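Local atomic coordinates of glycoside hydrolase family 31 (Kribbella flavida DSM 17836, PDB entry 5X3I), a protein that hydrolyses the alpha-1,3-glucosidic linkages of the cyclic tetrasaccharide cyclobis-(1-6)-alpha-nigerosyl, inside the cell, to give isomaltose. Residues A[334-339]-A[343-348]; A[357-362]-A[403-408]; A[364-369]-A[461-466]. The protein carries 1 engineered substitution. All coordinates share one frame; numbering follows the deposited sequence.

Interaction 1 (A[334-339]-A[343-348])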
loop_
_atom_site.group_PDB
_atom_site.type_symbol
_atom_site.label_atom_id
_atom_site.label_comp_id
_atom_site.label_asym_id
_atom_site.label_seq_id
_atom_site.Cartn_x
_atom_site.Cartn_y
_atom_site.Cartn_z
ATOM N N GLU A 334 3.541 1.390 -17.668
ATOM C CA GLU A 334 2.643 2.303 -16.976
ATOM C C GLU A 334 1.930 3.285 -17.885
ATOM O O GLU A 334 0.706 3.394 -17.797
ATOM C CB GLU A 334 3.380 3.078 -15.880
ATOM C CG GLU A 334 3.767 2.230 -14.694
ATOM C CD GLU A 334 4.004 3.063 -13.439
ATOM O OE1 GLU A 334 3.814 2.543 -12.324
ATOM O OE2 GLU A 334 4.400 4.232 -13.586
ATOM N N ALA A 335 2.632 3.996 -18.771
ATOM C CA ALA A 335 1.808 4.814 -19.630
ATOM C C ALA A 335 1.704 4.140 -20.971
ATOM O O ALA A 335 2.424 4.472 -21.923
ATOM C CB ALA A 335 2.430 6.188 -19.783
ATOM N N TRP A 336 0.678 3.307 -21.068
ATOM C CA TRP A 336 0.313 2.644 -22.303
ATOM C C TRP A 336 -0.935 3.188 -22.923
ATOM O O TRP A 336 -1.238 2.869 -24.063
ATOM C CB TRP A 336 0.110 1.158 -22.043
ATOM C CG TRP A 336 -1.033 0.884 -21.105
ATOM C CD1 TRP A 336 -0.999 0.905 -19.737
ATOM C CD2 TRP A 336 -2.376 0.550 -21.463
ATOM N NE1 TRP A 336 -2.238 0.595 -19.225
ATOM C CE2 TRP A 336 -3.100 0.369 -20.261
ATOM C CE3 TRP A 336 -3.039 0.371 -22.678
ATOM C CZ2 TRP A 336 -4.444 0.020 -20.247
ATOM C CZ3 TRP A 336 -4.379 0.023 -22.659
ATOM C CH2 TRP A 336 -5.063 -0.148 -21.455
ATOM N N SER A 337 -1.643 4.044 -22.188
ATOM C CA SER A 337 -3.053 4.234 -22.489
ATOM C C SER A 337 -3.341 5.617 -23.035
ATOM O O SER A 337 -2.457 6.451 -23.109
ATOM C CB SER A 337 -3.916 3.987 -21.238
ATOM O OG SER A 337 -3.922 5.098 -20.344
ATOM N N ASP A 338 -4.605 5.851 -23.371
ATOM C CA ASP A 338 -5.069 7.155 -23.830
ATOM C C ASP A 338 -4.982 8.228 -22.743
ATOM O O ASP A 338 -5.273 9.384 -22.995
ATOM C CB ASP A 338 -6.509 7.068 -24.362
ATOM C CG ASP A 338 -7.517 6.550 -23.324
ATOM O OD1 ASP A 338 -7.236 6.537 -22.111
ATOM O OD2 ASP A 338 -8.611 6.149 -23.745
ATOM N N GLU A 339 -4.641 7.821 -21.527
ATOM C CA GLU A 339 -4.606 8.721 -20.383
ATOM C C GLU A 339 -5.958 9.393 -20.162
ATOM O O GLU A 339 -6.032 10.471 -19.600
ATOM C CB GLU A 339 -3.510 9.790 -20.535
ATOM C CG GLU A 339 -2.085 9.248 -20.617
ATOM C CD GLU A 339 -1.694 8.406 -19.408
ATOM O OE1 GLU A 339 -2.340 8.520 -18.343
ATOM O OE2 GLU A 339 -0.729 7.630 -19.521
ATOM N N THR A 343 -8.102 2.392 -20.292
ATOM C CA THR A 343 -8.490 1.073 -20.690
ATOM C C THR A 343 -8.354 0.906 -22.199
ATOM O O THR A 343 -8.795 -0.045 -22.741
ATOM C CB THR A 343 -9.898 0.695 -20.162
ATOM O OG1 THR A 343 -10.135 -0.688 -20.344
ATOM C CG2 THR A 343 -10.938 1.506 -20.869
ATOM N N ILE A 344 -7.692 1.854 -22.836
ATOM C CA ILE A 344 -7.483 1.841 -24.291
ATOM C C ILE A 344 -6.052 2.275 -24.663
ATOM O O ILE A 344 -5.530 3.211 -24.078
ATOM C CB ILE A 344 -8.511 2.777 -24.989
ATOM C CG1 ILE A 344 -9.923 2.196 -24.890
ATOM C CG2 ILE A 344 -8.141 3.040 -26.446
ATOM C CD1 ILE A 344 -11.002 3.133 -25.381
ATOM N N TRP A 345 -5.410 1.590 -25.609
ATOM C CA TRP A 345 -4.052 1.971 -26.020
ATOM C C TRP A 345 -4.027 3.418 -26.541
ATOM O O TRP A 345 -4.910 3.821 -27.281
ATOM C CB TRP A 345 -3.514 1.032 -27.106
ATOM C CG TRP A 345 -3.214 -0.379 -26.686
ATOM C CD1 TRP A 345 -4.031 -1.467 -26.805
ATOM C CD2 TRP A 345 -1.992 -0.859 -26.122
ATOM N NE1 TRP A 345 -3.395 -2.596 -26.337
ATOM C CE2 TRP A 345 -2.142 -2.246 -25.909
ATOM C CE3 TRP A 345 -0.784 -0.253 -25.776
ATOM C CZ2 TRP A 345 -1.136 -3.024 -25.365
ATOM C CZ3 TRP A 345 0.215 -1.034 -25.232
ATOM C CH2 TRP A 345 0.031 -2.403 -25.030
ATOM N N ARG A 346 -3.026 4.193 -26.150
ATOM C CA ARG A 346 -2.900 5.549 -26.667
ATOM C C ARG A 346 -2.856 5.563 -28.198
ATOM O O ARG A 346 -2.216 4.707 -28.819
ATOM C CB ARG A 346 -1.663 6.248 -26.112
ATOM C CG ARG A 346 -1.531 7.691 -26.589
ATOM C CD ARG A 346 -0.656 8.525 -25.656
ATOM N NE ARG A 346 0.752 8.165 -25.730
ATOM C CZ ARG A 346 1.668 8.857 -26.398
ATOM N NH1 ARG A 346 1.330 9.950 -27.073
ATOM N NH2 ARG A 346 2.928 8.463 -26.380
ATOM N N ASP A 347 -3.558 6.550 -28.753
ATOM C CA ASP A 347 -3.755 6.790 -30.188
ATOM C C ASP A 347 -4.533 5.702 -30.912
ATOM O O ASP A 347 -4.484 5.622 -32.131
ATOM C CB ASP A 347 -2.405 6.969 -30.891
ATOM C CG ASP A 347 -1.652 8.169 -30.393
ATOM O OD1 ASP A 347 -2.311 9.138 -29.984
ATOM O OD2 ASP A 347 -0.404 8.151 -30.395
ATOM N N ALA A 348 -5.307 4.917 -30.178
ATOM C CA ALA A 348 -6.197 3.956 -30.814
ATOM C C ALA A 348 -7.355 4.703 -31.451
ATOM O O ALA A 348 -7.797 5.720 -30.929
ATOM C CB ALA A 348 -6.709 2.939 -29.821
HETATM O O HOH W 1 1.301 5.707 -24.299
HETATM O O HOH W 2 -9.627 4.273 -21.973
#
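Two backbone hydrogen bonds, R346 N to W336 O (3.1 Å) and D338 N to I344 O (2.9 Å), bracket S337 and W345 in a single beta bridge, although the touching parts of the two loop segments run at about 90° to each other. With CG between the backbone N and the carbonyl carbon (chi1 64°), the W336 indole turns back across the 343-345 backbone, where W336 CZ3 lies 3.4 Å from I344 C. Its edge meets one face of the W345 indole in an edge-to-face pair with planes at 75°, and W336 CE3 lies 3.8 Å from W345 CD2. S337 CB sits over the centre of one face of the W336 ring. S337 OG accepts from E339 N, forming an ST turn. At the outer end, D338 OD2 touches I344 CB and takes a proton from a water that also accepts from T343 N; D338 OD1 bonds to the backbone N of Q340 and I342. A second water links A335 O to R346 NE. W336 NE1 bonds to W392 O of barrel strand 388-393, and the W336 side chain lies about 10 Å from that of A471, the engineered residue at the position inferred to be the nucleophile. Polar atoms at the bridge thus find partners in backbone, water and barrel, while the two indoles supply the apolar packing.

Interaction 2 (A[357-362]-A[403-408]). With SO4 (sulfate ion), chain D.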
loop_
_atom_site.group_PDB
_atom_site.type_symbol
_atom_site.label_atom_id
_atom_site.label_comp_id
_atom_site.label_asym_id
_atom_site.label_seq_id
_atom_site.Cartn_x
_atom_site.Cartn_y
_atom_site.Cartn_z
ATOM N N SER A 357 -20.918 1.169 -22.980
ATOM C CA SER A 357 -20.629 -0.254 -23.061
ATOM C C SER A 357 -19.152 -0.467 -23.376
ATOM O O SER A 357 -18.502 0.404 -23.922
ATOM C CB SER A 357 -21.496 -0.931 -24.123
ATOM O OG SER A 357 -21.303 -0.339 -25.392
ATOM N N ALA A 358 -18.640 -1.637 -23.026
ATOM C CA ALA A 358 -17.257 -1.994 -23.287
ATOM C C ALA A 358 -16.990 -2.248 -24.777
ATOM O O ALA A 358 -17.897 -2.595 -25.517
ATOM C CB ALA A 358 -16.887 -3.215 -22.476
ATOM N N HIS A 359 -15.735 -2.093 -25.193
ATOM C CA HIS A 359 -15.313 -2.332 -26.587
ATOM C C HIS A 359 -14.813 -3.748 -26.825
ATOM O O HIS A 359 -14.262 -4.369 -25.925
ATOM C CB HIS A 359 -14.204 -1.367 -27.007
ATOM C CG HIS A 359 -14.669 0.038 -27.203
ATOM N ND1 HIS A 359 -15.373 0.439 -28.316
ATOM C CD2 HIS A 359 -14.538 1.133 -26.424
ATOM C CE1 HIS A 359 -15.663 1.722 -28.211
ATOM N NE2 HIS A 359 -15.167 2.167 -27.073
ATOM N N ARG A 360 -15.051 -4.280 -28.021
ATOM C CA ARG A 360 -14.342 -5.485 -28.413
ATOM C C ARG A 360 -13.034 -5.098 -29.112
ATOM O O ARG A 360 -12.848 -3.942 -29.478
ATOM C CB ARG A 360 -15.217 -6.339 -29.337
ATOM C CG ARG A 360 -16.718 -6.213 -29.063
ATOM C CD ARG A 360 -17.557 -6.936 -30.118
ATOM N NE ARG A 360 -17.584 -8.380 -29.908
ATOM C CZ ARG A 360 -17.834 -9.277 -30.854
ATOM N NH1 ARG A 360 -18.074 -8.889 -32.104
ATOM N NH2 ARG A 360 -17.835 -10.566 -30.549
ATOM N N ALA A 361 -12.193 -6.083 -29.404
ATOM C CA ALA A 361 -10.860 -5.811 -29.944
ATOM C C ALA A 361 -10.950 -5.219 -31.347
ATOM O O ALA A 361 -10.195 -4.322 -31.712
ATOM C CB ALA A 361 -10.027 -7.072 -29.966
ATOM N N GLU A 362 -11.914 -5.710 -32.114
ATOM C CA GLU A 362 -12.049 -5.311 -33.502
ATOM C C GLU A 362 -12.598 -3.883 -33.655
ATOM O O GLU A 362 -12.607 -3.356 -34.755
ATOM C CB GLU A 362 -12.930 -6.314 -34.254
ATOM C CG GLU A 362 -14.333 -6.457 -33.698
ATOM C CD GLU A 362 -14.471 -7.541 -32.631
ATOM O OE1 GLU A 362 -13.455 -7.953 -32.012
ATOM O OE2 GLU A 362 -15.624 -7.978 -32.410
ATOM N N THR A 403 -16.307 15.200 -23.423
ATOM C CA THR A 403 -16.602 14.318 -24.545
ATOM C C THR A 403 -15.750 13.058 -24.568
ATOM O O THR A 403 -14.859 12.884 -23.749
ATOM C CB THR A 403 -16.388 15.031 -25.881
ATOM O OG1 THR A 403 -15.044 15.521 -25.936
ATOM C CG2 THR A 403 -17.355 16.194 -26.029
ATOM N N GLY A 404 -16.014 12.205 -25.550
ATOM C CA GLY A 404 -15.249 10.990 -25.752
ATOM C C GLY A 404 -15.763 9.809 -24.954
ATOM O O GLY A 404 -16.752 9.913 -24.233
ATOM N N GLN A 405 -15.088 8.678 -25.100
ATOM C CA GLN A 405 -15.455 7.475 -24.379
ATOM C C GLN A 405 -15.410 7.676 -22.872
ATOM O O GLN A 405 -16.241 7.143 -22.151
ATOM C CB GLN A 405 -14.533 6.320 -24.750
ATOM C CG GLN A 405 -15.050 5.009 -24.235
ATOM C CD GLN A 405 -16.334 4.621 -24.921
ATOM O OE1 GLN A 405 -16.374 4.495 -26.145
ATOM N NE2 GLN A 405 -17.397 4.438 -24.144
ATOM N N VAL A 406 -14.428 8.441 -22.408
ATOM C CA VAL A 406 -14.252 8.642 -20.984
ATOM C C VAL A 406 -15.481 9.332 -20.373
ATOM O O VAL A 406 -15.902 8.978 -19.275
ATOM C CB VAL A 406 -12.956 9.443 -20.683
ATOM C CG1 VAL A 406 -13.012 10.852 -21.286
ATOM C CG2 VAL A 406 -12.684 9.482 -19.189
ATOM N N ALA A 407 -16.067 10.286 -21.099
ATOM C CA ALA A 407 -17.249 11.006 -20.627
ATOM C C ALA A 407 -18.495 10.140 -20.725
ATOM O O ALA A 407 -19.348 10.172 -19.841
ATOM C CB ALA A 407 -17.446 12.296 -21.414
ATOM N N ALA A 408 -18.591 9.367 -21.801
ATOM C CA ALA A 408 -19.705 8.450 -21.958
ATOM C C ALA A 408 -19.729 7.430 -20.818
ATOM O O ALA A 408 -20.784 7.114 -20.300
ATOM C CB ALA A 408 -19.635 7.744 -23.297
HETATM S S SO4 D . -13.191 18.010 -23.667
HETATM O O1 SO4 D . -13.728 16.661 -23.548
HETATM O O2 SO4 D . -13.958 18.717 -24.685
HETATM O O3 SO4 D . -13.291 18.707 -22.387
HETATM O O4 SO4 D . -11.788 17.945 -24.063
#
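H359 and Q405 reach each other from opposite directions: the imidazole CG stands anti to the carbonyl carbon (chi1 -72°), whereas Q405 extends from its helix with CG opposite the backbone N and then bends at chi2 (67°), presenting OE1 to the ring. H359 NE2 donates to Q405 OE1 at 2.8 Å, with an N-H...O angle of 147°. The bond is not aimed at a lone pair. NE2 lies well above the plane of the amide carbonyl, OE1 is tilted somewhat from the imidazole plane, and the ring and amide planes are close to perpendicular. Both nitrogens of the imidazole are engaged, since ND1 pairs with D363 OD2, which fixes the rotation of the ring. OE1 takes a second bond from T353 N, and the amide NH2 side is held by D409 OD1, one turn further along the helix. Within the TIM-barrel domain the contact joins the long excursion between strands 348-349 and 365-366 to the first turn of helix 404-415, which follows barrel strand 388-393. Y350 meets the H359 ring edge-to-face, and F364 packs against it too. With donors apparently needed at both nitrogens, the buried imidazole is probably protonated and its charge offset by D363. T403 N and T403 OG1 both donate to O1 of a sulfate, each at 3.0 Å; this ion probably comes from the crystallisation liquor.

Interaction 3 (A[364-369]-A[461-466]); sequences FSYRPD and EHFDVD
Y366 and F463 meet through the far ends of their side chains, and the first segment approaches this meeting point from F364. F364 directs its CB toward the 461-466 segment without contacting it; its ring is taken up by Y458, H359 and Y350 instead. S365 then starts a short, weakly bonded strand and is hydrogen-bonded through its backbone to V349 of strand 348-349. Next comes Y366, the residue that carries the contact. Its CG is anti to the carbonyl carbon (chi1 -54°), and F463 has the same kind of first torsion (chi1 -70°), which aims the two rings at each other from opposite directions. The phenolic oxygen does the closest touching: Y366 OH is 3.3 Å from F463 CZ and lies near the plane of the phenylalanine ring, at its edge. F463 CE2 is a little farther from the same oxygen. Behind the hydroxyl, Y366 CZ comes to 3.8 Å from F463 CZ. The ring planes are turned 83° apart, yet their centroids are 6.0 Å from each other and the approach is oblique, so the touch is confined to the hydroxyl end of one ring and the CZ corner of the other. An oxygen at the rim of a phenyl ring faces its weakly positive C-H groups, which would favour this position. Around F463, H462 CD2 sits 3.5 Å above the centre of one ring face, P375 and I379 of helix 375-384 pack against the side chain, and W345 meets the ring edge-to-face, tying the contact to the loop after strand 330-333. D464 leaves helical geometry with a positive phi. In this (beta/alpha)8 barrel of family 31, the excursion between strands 330-333 and 388-393 thus rests on the loop that leads from helix 457-461 into strand 467-470.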
loop_
_atom_site.group_PDB
_atom_site.type_symbol
_atom_site.label_atom_id
_atom_site.label_comp_id
_atom_site.label_asym_id
_atom_site.label_seq_id
_atom_site.Cartn_x
_atom_site.Cartn_y
_atom_site.Cartn_z
ATOM N N PHE A 364 -11.059 -1.400 -32.605
ATOM C CA PHE A 364 -9.891 -0.529 -32.596
ATOM C C PHE A 364 -9.032 -0.645 -33.859
ATOM O O PHE A 364 -8.775 -1.738 -34.349
ATOM C CB PHE A 364 -9.024 -0.826 -31.366
ATOM C CG PHE A 364 -9.719 -0.588 -30.048
ATOM C CD1 PHE A 364 -10.012 0.705 -29.623
ATOM C CD2 PHE A 364 -10.074 -1.653 -29.232
ATOM C CE1 PHE A 364 -10.649 0.927 -28.412
ATOM C CE2 PHE A 364 -10.713 -1.440 -28.014
ATOM C CZ PHE A 364 -11.003 -0.152 -27.600
ATOM N N SER A 365 -8.594 0.495 -34.371
ATOM C CA SER A 365 -7.532 0.535 -35.368
ATOM C C SER A 365 -6.335 1.224 -34.754
ATOM O O SER A 365 -6.496 2.112 -33.935
ATOM C CB SER A 365 -7.961 1.276 -36.637
ATOM O OG SER A 365 -9.197 0.787 -37.110
ATOM N N TYR A 366 -5.144 0.823 -35.171
ATOM C CA TYR A 366 -3.912 1.405 -34.676
ATOM C C TYR A 366 -3.112 1.978 -35.852
ATOM O O TYR A 366 -2.776 1.277 -36.796
ATOM C CB TYR A 366 -3.122 0.351 -33.885
ATOM C CG TYR A 366 -3.965 -0.262 -32.784
ATOM C CD1 TYR A 366 -4.042 0.329 -31.529
ATOM C CD2 TYR A 366 -4.722 -1.405 -33.013
ATOM C CE1 TYR A 366 -4.837 -0.209 -30.523
ATOM C CE2 TYR A 366 -5.517 -1.950 -32.015
ATOM C CZ TYR A 366 -5.570 -1.340 -30.772
ATOM O OH TYR A 366 -6.359 -1.868 -29.790
ATOM N N ARG A 367 -2.835 3.269 -35.792
ATOM C CA ARG A 367 -2.217 3.971 -36.907
ATOM C C ARG A 367 -0.704 3.840 -36.906
ATOM O O ARG A 367 -0.078 3.876 -35.845
ATOM C CB ARG A 367 -2.620 5.444 -36.875
ATOM C CG ARG A 367 -4.077 5.654 -37.235
ATOM C CD ARG A 367 -4.356 5.038 -38.601
ATOM N NE ARG A 367 -5.569 4.223 -38.630
ATOM C CZ ARG A 367 -6.762 4.694 -38.971
ATOM N NH1 ARG A 367 -6.893 5.972 -39.298
ATOM N NH2 ARG A 367 -7.820 3.893 -38.987
ATOM N N PRO A 368 -0.111 3.702 -38.106
ATOM C CA PRO A 368 1.327 3.485 -38.269
ATOM C C PRO A 368 2.154 4.549 -37.576
ATOM O O PRO A 368 3.249 4.268 -37.136
ATOM C CB PRO A 368 1.524 3.550 -39.788
ATOM C CG PRO A 368 0.221 3.191 -40.344
ATOM C CD PRO A 368 -0.793 3.774 -39.407
ATOM N N ASP A 369 1.623 5.758 -37.492
ATOM C CA ASP A 369 2.339 6.874 -36.890
ATOM C C ASP A 369 1.969 7.100 -35.418
ATOM O O ASP A 369 2.442 8.044 -34.794
ATOM C CB ASP A 369 2.086 8.141 -37.705
ATOM C CG ASP A 369 2.397 7.950 -39.190
ATOM O OD1 ASP A 369 3.220 7.072 -39.530
ATOM O OD2 ASP A 369 1.816 8.672 -40.031
ATOM N N GLU A 461 -7.883 -11.097 -23.419
ATOM C CA GLU A 461 -8.335 -12.144 -24.335
ATOM C C GLU A 461 -7.761 -12.007 -25.760
ATOM O O GLU A 461 -7.359 -12.993 -26.355
ATOM C CB GLU A 461 -9.865 -12.199 -24.357
ATOM C CG GLU A 461 -10.419 -12.659 -23.017
ATOM C CD GLU A 461 -11.902 -12.971 -23.028
ATOM O OE1 GLU A 461 -12.570 -12.774 -24.060
ATOM O OE2 GLU A 461 -12.407 -13.395 -21.968
ATOM N N HIS A 462 -7.712 -10.794 -26.292
ATOM C CA HIS A 462 -7.107 -10.565 -27.600
ATOM C C HIS A 462 -5.605 -10.335 -27.473
ATOM O O HIS A 462 -4.823 -11.053 -28.078
ATOM C CB HIS A 462 -7.762 -9.398 -28.336
ATOM C CG HIS A 462 -7.079 -9.047 -29.625
ATOM N ND1 HIS A 462 -7.138 -9.850 -30.746
ATOM C CD2 HIS A 462 -6.305 -7.988 -29.961
ATOM C CE1 HIS A 462 -6.432 -9.297 -31.716
ATOM N NE2 HIS A 462 -5.923 -8.164 -31.268
ATOM N N PHE A 463 -5.197 -9.298 -26.741
ATOM C CA PHE A 463 -3.775 -8.976 -26.651
ATOM C C PHE A 463 -2.959 -9.910 -25.747
ATOM O O PHE A 463 -1.744 -9.833 -25.747
ATOM C CB PHE A 463 -3.591 -7.517 -26.207
ATOM C CG PHE A 463 -3.996 -6.526 -27.249
ATOM C CD1 PHE A 463 -3.213 -6.334 -28.378
ATOM C CD2 PHE A 463 -5.172 -5.806 -27.124
ATOM C CE1 PHE A 463 -3.593 -5.435 -29.361
ATOM C CE2 PHE A 463 -5.556 -4.906 -28.091
ATOM C CZ PHE A 463 -4.765 -4.716 -29.218
ATOM N N ASP A 464 -3.619 -10.787 -24.997
ATOM C CA ASP A 464 -2.942 -11.791 -24.159
ATOM C C ASP A 464 -2.026 -11.178 -23.067
ATOM O O ASP A 464 -0.994 -11.743 -22.712
ATOM C CB ASP A 464 -2.137 -12.749 -25.044
ATOM C CG ASP A 464 -1.769 -14.046 -24.326
ATOM O OD1 ASP A 464 -2.530 -14.518 -23.457
ATOM O OD2 ASP A 464 -0.694 -14.574 -24.626
ATOM N N VAL A 465 -2.421 -10.015 -22.554
ATOM C CA VAL A 465 -1.730 -9.382 -21.429
ATOM C C VAL A 465 -1.697 -10.332 -20.215
ATOM O O VAL A 465 -2.646 -11.057 -19.956
ATOM C CB VAL A 465 -2.405 -8.029 -21.093
ATOM C CG1 VAL A 465 -2.014 -7.512 -19.709
ATOM C CG2 VAL A 465 -2.055 -7.018 -22.184
ATOM N N ASP A 466 -0.567 -10.373 -19.523
ATOM C CA ASP A 466 -0.370 -11.331 -18.447
ATOM C C ASP A 466 -0.706 -10.866 -17.028
ATOM O O ASP A 466 -0.688 -11.662 -16.100
ATOM C CB ASP A 466 1.063 -11.801 -18.491
ATOM C CG ASP A 466 1.446 -12.282 -19.869
ATOM O OD1 ASP A 466 2.162 -11.563 -20.556
ATOM O OD2 ASP A 466 0.962 -13.342 -20.270
#

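How the interactions relate
The three contacts lie in the TIM-barrel domain on the same side of the chain's centre, with centres 10 to 15 Å apart. Interaction 1 closes along the chain before the others open, whereas the segments of interactions 2 and 3 alternate. Their first segments all belong to the long excursion between barrel strands 330-333 and 388-393. The contacts adjoin: I344 and A348 of interaction 1 pack on F364 and Y366 of interaction 3, I344 also meets H359 of interaction 2, and A361 packs on H462. The excursion leaves the end of strand 330-333 and is packed against the connection into strand 467-470, just before the inferred nucleophile position 471.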